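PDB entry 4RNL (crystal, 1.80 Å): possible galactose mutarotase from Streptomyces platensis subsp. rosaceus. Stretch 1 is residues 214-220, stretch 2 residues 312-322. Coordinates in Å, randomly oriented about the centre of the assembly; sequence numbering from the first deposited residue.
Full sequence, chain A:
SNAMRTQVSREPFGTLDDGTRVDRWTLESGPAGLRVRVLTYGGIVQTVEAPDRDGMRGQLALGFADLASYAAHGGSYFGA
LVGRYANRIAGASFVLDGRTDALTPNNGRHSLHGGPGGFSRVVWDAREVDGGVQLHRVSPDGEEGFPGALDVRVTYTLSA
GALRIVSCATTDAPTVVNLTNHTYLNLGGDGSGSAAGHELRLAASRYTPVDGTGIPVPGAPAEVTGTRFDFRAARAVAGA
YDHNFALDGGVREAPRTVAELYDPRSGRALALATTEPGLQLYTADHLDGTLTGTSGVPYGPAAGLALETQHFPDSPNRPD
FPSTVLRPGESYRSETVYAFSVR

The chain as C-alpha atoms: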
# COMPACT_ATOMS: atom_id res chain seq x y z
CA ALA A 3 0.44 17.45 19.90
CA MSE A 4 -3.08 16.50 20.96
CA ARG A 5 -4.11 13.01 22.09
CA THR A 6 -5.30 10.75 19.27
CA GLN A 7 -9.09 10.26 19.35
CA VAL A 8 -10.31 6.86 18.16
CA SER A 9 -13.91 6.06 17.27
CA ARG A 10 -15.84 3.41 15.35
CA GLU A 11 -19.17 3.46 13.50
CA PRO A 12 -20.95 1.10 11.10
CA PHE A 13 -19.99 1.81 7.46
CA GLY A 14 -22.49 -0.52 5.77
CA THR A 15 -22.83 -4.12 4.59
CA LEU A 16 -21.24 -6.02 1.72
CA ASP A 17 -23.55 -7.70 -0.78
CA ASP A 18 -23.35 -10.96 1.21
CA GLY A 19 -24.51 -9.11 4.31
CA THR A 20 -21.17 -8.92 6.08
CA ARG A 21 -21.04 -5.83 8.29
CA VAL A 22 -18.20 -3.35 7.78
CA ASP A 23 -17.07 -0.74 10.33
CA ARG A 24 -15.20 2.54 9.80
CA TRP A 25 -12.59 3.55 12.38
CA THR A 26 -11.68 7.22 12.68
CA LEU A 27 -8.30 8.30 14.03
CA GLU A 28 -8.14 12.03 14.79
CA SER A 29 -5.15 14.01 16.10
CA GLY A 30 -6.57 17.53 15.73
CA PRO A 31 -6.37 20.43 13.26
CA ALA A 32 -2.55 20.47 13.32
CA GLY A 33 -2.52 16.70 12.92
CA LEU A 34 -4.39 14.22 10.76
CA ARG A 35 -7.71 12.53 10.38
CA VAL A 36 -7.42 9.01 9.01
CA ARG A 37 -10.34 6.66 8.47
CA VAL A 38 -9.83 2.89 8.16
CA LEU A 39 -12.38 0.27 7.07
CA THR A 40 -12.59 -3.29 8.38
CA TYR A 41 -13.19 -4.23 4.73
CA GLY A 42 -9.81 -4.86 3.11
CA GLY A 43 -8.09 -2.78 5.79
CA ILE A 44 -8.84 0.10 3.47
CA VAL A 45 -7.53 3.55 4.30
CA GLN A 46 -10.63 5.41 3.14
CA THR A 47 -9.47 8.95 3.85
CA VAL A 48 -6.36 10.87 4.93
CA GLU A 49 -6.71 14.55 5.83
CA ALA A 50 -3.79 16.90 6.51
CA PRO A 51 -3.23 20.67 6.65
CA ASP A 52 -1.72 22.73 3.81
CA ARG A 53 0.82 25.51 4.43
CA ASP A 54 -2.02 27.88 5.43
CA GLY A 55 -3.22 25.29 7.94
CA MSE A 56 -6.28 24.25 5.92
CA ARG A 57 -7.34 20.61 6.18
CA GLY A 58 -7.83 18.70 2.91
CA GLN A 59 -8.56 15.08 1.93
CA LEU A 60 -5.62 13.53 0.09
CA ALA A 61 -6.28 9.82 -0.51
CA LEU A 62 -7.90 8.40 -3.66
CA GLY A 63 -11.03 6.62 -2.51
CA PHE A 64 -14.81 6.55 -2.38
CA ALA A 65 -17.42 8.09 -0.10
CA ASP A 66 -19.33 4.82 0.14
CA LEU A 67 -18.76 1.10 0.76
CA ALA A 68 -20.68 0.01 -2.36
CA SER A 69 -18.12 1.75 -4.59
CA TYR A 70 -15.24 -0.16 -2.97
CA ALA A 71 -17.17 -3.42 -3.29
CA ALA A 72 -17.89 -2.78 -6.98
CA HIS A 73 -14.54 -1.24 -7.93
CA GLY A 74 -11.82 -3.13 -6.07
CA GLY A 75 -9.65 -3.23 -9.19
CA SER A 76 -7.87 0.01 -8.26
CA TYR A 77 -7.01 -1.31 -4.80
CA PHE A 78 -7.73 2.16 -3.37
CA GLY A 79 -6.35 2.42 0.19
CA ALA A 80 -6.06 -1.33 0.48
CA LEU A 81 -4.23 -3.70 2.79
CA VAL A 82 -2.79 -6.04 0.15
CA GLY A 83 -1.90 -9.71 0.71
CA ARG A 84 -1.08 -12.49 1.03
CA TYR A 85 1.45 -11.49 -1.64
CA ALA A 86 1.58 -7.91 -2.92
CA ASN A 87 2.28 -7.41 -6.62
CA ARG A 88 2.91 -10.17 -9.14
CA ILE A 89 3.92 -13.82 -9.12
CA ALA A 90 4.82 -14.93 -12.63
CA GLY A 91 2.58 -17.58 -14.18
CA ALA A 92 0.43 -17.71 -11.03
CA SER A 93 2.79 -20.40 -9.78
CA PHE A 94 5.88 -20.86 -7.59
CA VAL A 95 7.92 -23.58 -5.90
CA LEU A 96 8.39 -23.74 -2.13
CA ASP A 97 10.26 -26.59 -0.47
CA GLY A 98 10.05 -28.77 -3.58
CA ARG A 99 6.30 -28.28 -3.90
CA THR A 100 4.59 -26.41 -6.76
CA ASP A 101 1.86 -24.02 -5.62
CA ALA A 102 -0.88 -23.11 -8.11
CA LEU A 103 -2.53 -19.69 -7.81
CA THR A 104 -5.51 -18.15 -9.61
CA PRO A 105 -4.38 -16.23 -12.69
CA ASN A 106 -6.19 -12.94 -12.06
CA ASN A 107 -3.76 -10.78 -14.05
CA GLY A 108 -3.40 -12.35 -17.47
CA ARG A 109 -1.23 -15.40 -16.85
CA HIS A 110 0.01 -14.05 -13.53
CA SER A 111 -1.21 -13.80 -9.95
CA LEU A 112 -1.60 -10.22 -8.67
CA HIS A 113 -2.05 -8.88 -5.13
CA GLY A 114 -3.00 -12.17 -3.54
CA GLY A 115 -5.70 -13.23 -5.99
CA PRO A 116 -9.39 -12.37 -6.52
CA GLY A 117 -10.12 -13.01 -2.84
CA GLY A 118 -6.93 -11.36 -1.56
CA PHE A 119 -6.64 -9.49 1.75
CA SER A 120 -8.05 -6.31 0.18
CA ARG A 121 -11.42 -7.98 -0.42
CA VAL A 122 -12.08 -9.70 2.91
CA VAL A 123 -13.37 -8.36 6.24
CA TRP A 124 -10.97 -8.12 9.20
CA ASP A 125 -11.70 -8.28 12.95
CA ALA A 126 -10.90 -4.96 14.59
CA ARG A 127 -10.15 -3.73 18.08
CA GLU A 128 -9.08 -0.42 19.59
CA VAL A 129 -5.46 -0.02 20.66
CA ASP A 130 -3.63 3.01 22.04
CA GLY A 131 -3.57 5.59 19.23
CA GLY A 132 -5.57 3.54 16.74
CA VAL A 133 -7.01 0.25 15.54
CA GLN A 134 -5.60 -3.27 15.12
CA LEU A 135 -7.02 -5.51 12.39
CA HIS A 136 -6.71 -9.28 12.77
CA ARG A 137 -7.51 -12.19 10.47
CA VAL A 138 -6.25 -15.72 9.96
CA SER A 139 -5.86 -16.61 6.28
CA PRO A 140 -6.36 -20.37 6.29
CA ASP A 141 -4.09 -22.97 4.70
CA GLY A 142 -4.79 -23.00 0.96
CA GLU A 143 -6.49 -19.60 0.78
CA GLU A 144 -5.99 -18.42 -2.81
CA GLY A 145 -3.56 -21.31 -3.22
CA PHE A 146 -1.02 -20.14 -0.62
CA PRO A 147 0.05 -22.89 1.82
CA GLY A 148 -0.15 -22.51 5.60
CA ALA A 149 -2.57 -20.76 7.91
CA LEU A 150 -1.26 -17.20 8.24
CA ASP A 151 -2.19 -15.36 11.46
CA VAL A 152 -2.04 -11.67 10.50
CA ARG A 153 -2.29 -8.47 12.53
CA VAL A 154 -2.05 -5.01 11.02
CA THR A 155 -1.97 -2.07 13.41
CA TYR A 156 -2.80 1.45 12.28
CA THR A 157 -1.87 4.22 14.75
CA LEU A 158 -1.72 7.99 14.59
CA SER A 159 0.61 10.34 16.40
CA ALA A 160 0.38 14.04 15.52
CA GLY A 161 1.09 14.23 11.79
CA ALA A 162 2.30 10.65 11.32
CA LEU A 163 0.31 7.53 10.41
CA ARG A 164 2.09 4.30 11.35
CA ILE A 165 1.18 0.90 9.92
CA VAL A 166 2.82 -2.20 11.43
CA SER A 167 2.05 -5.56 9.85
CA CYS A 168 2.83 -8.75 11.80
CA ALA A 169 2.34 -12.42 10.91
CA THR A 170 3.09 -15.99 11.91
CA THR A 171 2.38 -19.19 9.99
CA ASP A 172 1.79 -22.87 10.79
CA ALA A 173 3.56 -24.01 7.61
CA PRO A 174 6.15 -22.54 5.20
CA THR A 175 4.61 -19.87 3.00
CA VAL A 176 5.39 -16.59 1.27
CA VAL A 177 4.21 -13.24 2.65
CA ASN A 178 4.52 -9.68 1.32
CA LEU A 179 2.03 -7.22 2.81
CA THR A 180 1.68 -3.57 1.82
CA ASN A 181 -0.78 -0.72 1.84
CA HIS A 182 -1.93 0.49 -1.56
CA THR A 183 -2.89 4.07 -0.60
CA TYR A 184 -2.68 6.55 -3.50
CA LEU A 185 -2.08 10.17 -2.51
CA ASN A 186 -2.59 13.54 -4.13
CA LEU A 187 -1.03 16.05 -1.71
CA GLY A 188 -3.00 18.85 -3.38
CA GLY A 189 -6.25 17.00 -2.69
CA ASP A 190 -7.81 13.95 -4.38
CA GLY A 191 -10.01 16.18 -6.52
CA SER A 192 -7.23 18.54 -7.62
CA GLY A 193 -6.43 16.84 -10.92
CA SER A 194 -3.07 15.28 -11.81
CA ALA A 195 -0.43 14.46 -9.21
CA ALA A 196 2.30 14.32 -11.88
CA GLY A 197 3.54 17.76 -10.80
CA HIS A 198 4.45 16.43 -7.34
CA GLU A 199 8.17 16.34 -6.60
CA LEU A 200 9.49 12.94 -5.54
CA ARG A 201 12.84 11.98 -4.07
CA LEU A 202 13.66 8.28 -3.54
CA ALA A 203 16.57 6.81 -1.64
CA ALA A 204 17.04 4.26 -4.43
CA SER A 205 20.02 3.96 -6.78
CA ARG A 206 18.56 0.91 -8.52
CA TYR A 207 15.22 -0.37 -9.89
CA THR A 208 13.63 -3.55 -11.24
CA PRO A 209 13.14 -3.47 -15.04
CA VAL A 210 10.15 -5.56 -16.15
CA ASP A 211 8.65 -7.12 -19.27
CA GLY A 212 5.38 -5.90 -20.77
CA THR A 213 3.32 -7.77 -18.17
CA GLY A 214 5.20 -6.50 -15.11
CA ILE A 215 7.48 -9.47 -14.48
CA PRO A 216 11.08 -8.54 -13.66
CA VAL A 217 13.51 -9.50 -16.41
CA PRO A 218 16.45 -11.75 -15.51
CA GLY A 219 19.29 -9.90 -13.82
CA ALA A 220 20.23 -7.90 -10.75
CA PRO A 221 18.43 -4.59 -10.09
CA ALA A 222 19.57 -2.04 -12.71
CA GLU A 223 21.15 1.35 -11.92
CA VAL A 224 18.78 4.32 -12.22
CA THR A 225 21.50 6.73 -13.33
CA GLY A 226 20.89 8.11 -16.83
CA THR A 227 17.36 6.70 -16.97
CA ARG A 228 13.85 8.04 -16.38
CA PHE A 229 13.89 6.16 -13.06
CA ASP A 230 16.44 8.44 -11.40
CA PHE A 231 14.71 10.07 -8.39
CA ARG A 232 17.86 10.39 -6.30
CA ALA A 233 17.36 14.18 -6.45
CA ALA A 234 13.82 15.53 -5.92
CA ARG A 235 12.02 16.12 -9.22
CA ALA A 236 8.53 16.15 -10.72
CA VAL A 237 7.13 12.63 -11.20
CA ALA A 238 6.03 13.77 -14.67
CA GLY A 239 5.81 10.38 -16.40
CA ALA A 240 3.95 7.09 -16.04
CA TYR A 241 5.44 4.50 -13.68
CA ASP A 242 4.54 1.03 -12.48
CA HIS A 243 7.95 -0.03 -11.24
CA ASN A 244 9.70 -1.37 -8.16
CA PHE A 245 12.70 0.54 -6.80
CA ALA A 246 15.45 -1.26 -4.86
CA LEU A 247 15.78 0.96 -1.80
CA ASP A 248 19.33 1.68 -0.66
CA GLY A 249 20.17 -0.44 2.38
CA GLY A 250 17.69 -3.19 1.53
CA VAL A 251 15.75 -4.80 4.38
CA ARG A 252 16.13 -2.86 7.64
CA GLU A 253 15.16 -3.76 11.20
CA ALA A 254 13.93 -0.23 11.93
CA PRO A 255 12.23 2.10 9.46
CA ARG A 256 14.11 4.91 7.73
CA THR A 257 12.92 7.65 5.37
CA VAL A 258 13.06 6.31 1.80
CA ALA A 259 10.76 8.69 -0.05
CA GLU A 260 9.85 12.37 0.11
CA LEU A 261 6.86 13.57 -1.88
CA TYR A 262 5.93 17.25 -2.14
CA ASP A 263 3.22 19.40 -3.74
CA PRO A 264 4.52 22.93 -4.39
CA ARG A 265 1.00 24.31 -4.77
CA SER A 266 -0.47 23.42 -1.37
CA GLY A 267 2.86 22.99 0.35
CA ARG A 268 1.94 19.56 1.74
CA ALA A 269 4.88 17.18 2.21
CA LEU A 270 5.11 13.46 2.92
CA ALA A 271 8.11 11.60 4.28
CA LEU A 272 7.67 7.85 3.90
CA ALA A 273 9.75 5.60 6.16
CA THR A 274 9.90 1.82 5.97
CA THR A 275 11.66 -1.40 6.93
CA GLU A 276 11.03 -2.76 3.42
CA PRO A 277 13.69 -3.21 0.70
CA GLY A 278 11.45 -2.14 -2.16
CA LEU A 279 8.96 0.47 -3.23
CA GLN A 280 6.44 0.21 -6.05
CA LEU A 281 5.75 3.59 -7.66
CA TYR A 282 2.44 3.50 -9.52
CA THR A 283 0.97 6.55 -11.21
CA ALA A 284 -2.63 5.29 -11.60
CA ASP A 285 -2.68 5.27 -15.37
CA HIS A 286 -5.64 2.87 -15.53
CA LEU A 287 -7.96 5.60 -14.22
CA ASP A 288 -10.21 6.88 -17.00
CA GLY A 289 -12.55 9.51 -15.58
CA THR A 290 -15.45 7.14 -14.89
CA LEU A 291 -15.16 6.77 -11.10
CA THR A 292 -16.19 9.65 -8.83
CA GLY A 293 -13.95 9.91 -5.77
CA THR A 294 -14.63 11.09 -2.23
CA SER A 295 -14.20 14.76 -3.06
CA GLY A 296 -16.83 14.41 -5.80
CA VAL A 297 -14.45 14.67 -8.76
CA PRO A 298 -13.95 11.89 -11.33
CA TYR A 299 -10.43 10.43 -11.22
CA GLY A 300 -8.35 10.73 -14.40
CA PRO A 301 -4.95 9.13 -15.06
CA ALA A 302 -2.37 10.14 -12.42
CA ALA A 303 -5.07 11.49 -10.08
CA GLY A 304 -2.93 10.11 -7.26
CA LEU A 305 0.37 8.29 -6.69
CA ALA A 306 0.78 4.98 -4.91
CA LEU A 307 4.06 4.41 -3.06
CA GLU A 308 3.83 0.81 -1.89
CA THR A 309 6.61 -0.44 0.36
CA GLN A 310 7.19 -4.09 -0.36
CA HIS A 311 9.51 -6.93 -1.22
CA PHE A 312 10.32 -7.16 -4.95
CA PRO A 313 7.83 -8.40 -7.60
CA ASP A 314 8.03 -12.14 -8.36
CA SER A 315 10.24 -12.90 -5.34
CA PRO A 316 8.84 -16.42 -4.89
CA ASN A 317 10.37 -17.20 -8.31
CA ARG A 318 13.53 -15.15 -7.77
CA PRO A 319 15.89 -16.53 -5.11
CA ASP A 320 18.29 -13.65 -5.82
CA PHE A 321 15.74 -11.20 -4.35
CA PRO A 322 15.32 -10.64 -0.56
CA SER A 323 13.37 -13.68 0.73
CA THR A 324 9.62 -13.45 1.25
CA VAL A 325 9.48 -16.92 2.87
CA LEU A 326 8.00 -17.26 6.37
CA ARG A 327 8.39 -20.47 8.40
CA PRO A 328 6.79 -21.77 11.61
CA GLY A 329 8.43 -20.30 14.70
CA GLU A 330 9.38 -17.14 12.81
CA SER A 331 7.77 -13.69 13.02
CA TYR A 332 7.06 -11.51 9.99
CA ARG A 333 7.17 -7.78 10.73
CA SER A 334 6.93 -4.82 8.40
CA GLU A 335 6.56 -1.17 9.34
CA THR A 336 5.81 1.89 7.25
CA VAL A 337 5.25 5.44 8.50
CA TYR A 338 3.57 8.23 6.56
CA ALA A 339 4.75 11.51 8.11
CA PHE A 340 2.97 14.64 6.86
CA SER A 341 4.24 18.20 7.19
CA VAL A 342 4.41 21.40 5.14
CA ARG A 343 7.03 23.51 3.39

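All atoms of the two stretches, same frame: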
# COMPACT_ATOMS: atom_id res chain seq x y z
N GLY A 214 4.80 -6.87 -16.46
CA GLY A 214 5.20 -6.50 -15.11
C GLY A 214 6.04 -7.53 -14.38
O GLY A 214 6.21 -7.47 -13.16
N ILE A 215 6.60 -8.49 -15.11
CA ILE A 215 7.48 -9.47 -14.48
C ILE A 215 8.92 -9.02 -14.66
O ILE A 215 9.35 -8.74 -15.79
CB ILE A 215 7.31 -10.88 -15.10
CG1 ILE A 215 5.85 -11.35 -15.00
CG2 ILE A 215 8.27 -11.86 -14.44
CD1 ILE A 215 5.24 -11.28 -13.60
N PRO A 216 9.68 -8.95 -13.56
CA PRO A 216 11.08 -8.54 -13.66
C PRO A 216 11.87 -9.41 -14.64
O PRO A 216 11.75 -10.65 -14.63
CB PRO A 216 11.60 -8.75 -12.24
CG PRO A 216 10.36 -8.54 -11.36
CD PRO A 216 9.27 -9.20 -12.16
N VAL A 217 12.65 -8.77 -15.49
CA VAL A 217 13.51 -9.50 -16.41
C VAL A 217 14.66 -10.11 -15.62
O VAL A 217 14.96 -9.66 -14.51
CB VAL A 217 14.04 -8.57 -17.53
CG1 VAL A 217 12.87 -7.96 -18.30
CG2 VAL A 217 14.92 -7.47 -16.94
N PRO A 218 15.28 -11.16 -16.18
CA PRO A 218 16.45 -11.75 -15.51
C PRO A 218 17.51 -10.70 -15.25
O PRO A 218 17.68 -9.77 -16.06
CB PRO A 218 16.96 -12.76 -16.54
CG PRO A 218 15.74 -13.16 -17.30
CD PRO A 218 14.92 -11.89 -17.41
N GLY A 219 18.22 -10.82 -14.14
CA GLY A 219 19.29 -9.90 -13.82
C GLY A 219 19.11 -9.17 -12.51
O GLY A 219 17.99 -9.03 -12.00
N ALA A 220 20.22 -8.70 -11.98
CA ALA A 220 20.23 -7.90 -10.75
C ALA A 220 19.54 -6.56 -10.99
O ALA A 220 19.44 -6.11 -12.14
CB ALA A 220 21.65 -7.68 -10.34
N PHE A 312 10.32 -7.33 -3.49
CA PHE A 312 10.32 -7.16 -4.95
C PHE A 312 9.29 -8.05 -5.65
O PHE A 312 9.00 -9.16 -5.18
CB PHE A 312 11.70 -7.50 -5.54
CG PHE A 312 12.84 -6.65 -5.01
CD1 PHE A 312 12.62 -5.54 -4.20
CD2 PHE A 312 14.15 -6.98 -5.34
CE1 PHE A 312 13.69 -4.78 -3.74
CE2 PHE A 312 15.22 -6.24 -4.89
CZ PHE A 312 14.99 -5.13 -4.08
N PRO A 313 8.73 -7.58 -6.79
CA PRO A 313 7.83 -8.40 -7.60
C PRO A 313 8.45 -9.75 -7.95
O PRO A 313 9.65 -9.81 -8.22
CB PRO A 313 7.65 -7.57 -8.88
CG PRO A 313 7.84 -6.15 -8.42
CD PRO A 313 8.90 -6.22 -7.34
N ASP A 314 7.63 -10.80 -7.93
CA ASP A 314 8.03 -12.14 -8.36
C ASP A 314 9.10 -12.78 -7.48
O ASP A 314 9.80 -13.69 -7.92
CB ASP A 314 8.47 -12.15 -9.83
CG ASP A 314 8.39 -13.54 -10.45
OD1 ASP A 314 7.48 -14.31 -10.04
OD2 ASP A 314 9.22 -13.88 -11.33
N SER A 315 9.23 -12.32 -6.24
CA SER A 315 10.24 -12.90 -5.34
C SER A 315 10.13 -14.41 -5.12
O SER A 315 11.17 -15.09 -5.00
CB SER A 315 10.28 -12.15 -4.00
OG SER A 315 10.68 -10.79 -4.19
N PRO A 316 8.90 -14.96 -5.07
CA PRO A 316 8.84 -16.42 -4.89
C PRO A 316 9.45 -17.21 -6.05
O PRO A 316 9.69 -18.41 -5.92
CB PRO A 316 7.34 -16.69 -4.79
CG PRO A 316 6.79 -15.43 -4.18
CD PRO A 316 7.57 -14.35 -4.89
N ASN A 317 9.70 -16.55 -7.18
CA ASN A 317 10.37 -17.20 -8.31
C ASN A 317 11.77 -16.67 -8.54
O ASN A 317 12.41 -17.01 -9.53
CB ASN A 317 9.54 -17.01 -9.58
CG ASN A 317 8.30 -17.86 -9.59
OD1 ASN A 317 8.36 -19.07 -9.33
ND2 ASN A 317 7.15 -17.24 -9.88
N ARG A 318 12.24 -15.83 -7.63
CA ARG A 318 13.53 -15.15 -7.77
C ARG A 318 14.35 -15.27 -6.48
O ARG A 318 14.26 -14.40 -5.61
CB ARG A 318 13.31 -13.67 -8.10
CG ARG A 318 12.73 -13.42 -9.49
CD ARG A 318 13.73 -13.78 -10.59
NE ARG A 318 14.94 -12.95 -10.56
CZ ARG A 318 15.17 -11.91 -11.35
NH1 ARG A 318 16.29 -11.21 -11.25
NH2 ARG A 318 14.26 -11.55 -12.25
N PRO A 319 15.15 -16.34 -6.36
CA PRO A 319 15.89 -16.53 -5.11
C PRO A 319 16.99 -15.49 -4.92
O PRO A 319 17.54 -15.39 -3.82
CB PRO A 319 16.50 -17.94 -5.27
CG PRO A 319 15.73 -18.59 -6.36
CD PRO A 319 15.31 -17.48 -7.28
N ASP A 320 17.31 -14.73 -5.96
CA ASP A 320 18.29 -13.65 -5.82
C ASP A 320 17.72 -12.41 -5.13
O ASP A 320 18.49 -11.53 -4.71
CB ASP A 320 18.89 -13.28 -7.18
CG ASP A 320 17.84 -12.93 -8.22
OD1 ASP A 320 16.80 -13.63 -8.30
OD2 ASP A 320 18.06 -11.96 -8.99
N PHE A 321 16.40 -12.33 -5.02
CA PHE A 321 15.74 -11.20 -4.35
C PHE A 321 15.61 -11.49 -2.85
O PHE A 321 15.52 -12.65 -2.45
CB PHE A 321 14.34 -10.99 -4.95
CG PHE A 321 14.33 -10.47 -6.38
CD1 PHE A 321 15.50 -10.09 -7.03
CD2 PHE A 321 13.11 -10.32 -7.05
CE1 PHE A 321 15.46 -9.60 -8.35
CE2 PHE A 321 13.05 -9.83 -8.34
CZ PHE A 321 14.23 -9.46 -9.00
N PRO A 322 15.55 -10.45 -2.00
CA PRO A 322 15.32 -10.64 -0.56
C PRO A 322 14.13 -11.58 -0.30
O PRO A 322 13.07 -11.42 -0.92
CB PRO A 322 15.02 -9.23 -0.06
CG PRO A 322 15.80 -8.35 -0.99
CD PRO A 322 15.68 -9.02 -2.35
O HOH W 1 11.36 -12.45 -12.46

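Two loops distant in sequence can be joined with little buried surface when one side chain reads the backbone carbonyls of the other. The contact between residues 214-220 and 312-322 of this possible galactose mutarotase is a compact example. Stretch 1 has no regular secondary structure, so its carbonyl groups are not consumed by a helix or strand, and only 325 Å² is buried between the stretches, both sides summed.

Stretch 2 begins with a type II turn from Phe-312 to Ser-315. Phe-312 does not touch stretch 1, but its carbonyl oxygen organizes the turn: Ser-315 OG donates to Phe-312 O at 2.5 Å, a short bond that reinforces the weak backbone bond from Ser-315 N to Phe-312 O at 3.3 Å. The turn presents Pro-313 and Asp-314, whose CA-to-CB bonds both point toward stretch 1. Pro-313 makes an apolar contact with Pro-216, Pro-216 CG lying 3.8 Å from Pro-313 CB; Pro-216 CG also lies 3.5 Å from Pro-313 O.

Asp-314 makes van der Waals contacts of its own, its CB lying 3.8 Å from Pro-216 CD and its OD2 3.8 Å from Ile-215 CG2. The two carboxylate oxygens have different partners. Asp-314 OD1 accepts a hydrogen bond from Asn-317 ND2 at 3.0 Å, within stretch 2, whereas Asp-314 OD2 accepts one from water 1 at 2.8 Å. That water also donates to Pro-216 O at 2.8 Å and accepts from Arg-318 NH2 at 3.0 Å, so a single molecule ties both stretches together.

The short 3-10 segment 315-317 stays clear of stretch 1. It links Asp-314 to Arg-318, with Asn-317 N bonded to Asp-314 O at 3.0 Å and Arg-318 N to Ser-315 O at 2.9 Å.

Arg-318 is the centre of the polar contact. With chi1 to chi3 all m, its side chain brings the guanidinium edge to the carbonyls of stretch 1. Arg-318 NH2 donates to Val-217 O at 3.0 Å with a nearly straight angle of 161°; Arg-318 NH1 donates to Gly-219 O at 2.9 Å, more bent at 133°. Both acceptors lie near the guanidinium plane, where the N-H bonds point. Val-217 takes part through its backbone, its CA-to-CB bond pointing away from stretch 2, and Gly-219 has backbone angles that by themselves call for glycine.

The type I turn from Arg-318 to Phe-321, closed by Phe-321 N to Arg-318 O at 3.0 Å, returns Asp-320 to the same guanidinium. Arg-318 NE donates to Asp-320 OD1 at 3.0 Å and Arg-318 NH1 to Asp-320 OD2 at 3.0 Å, a two-pronged salt bridge that helps hold the donor in position. Phe-321 completes the apolar side: its CA-to-CB bond points sideways, but the ring end comes nearer, and Phe-321 CZ lies 4.2 Å from Pro-216 CB, at the ring edge. Pro-216 thereby touches both Pro-313 and Phe-321, while Pro-322 lies out of reach.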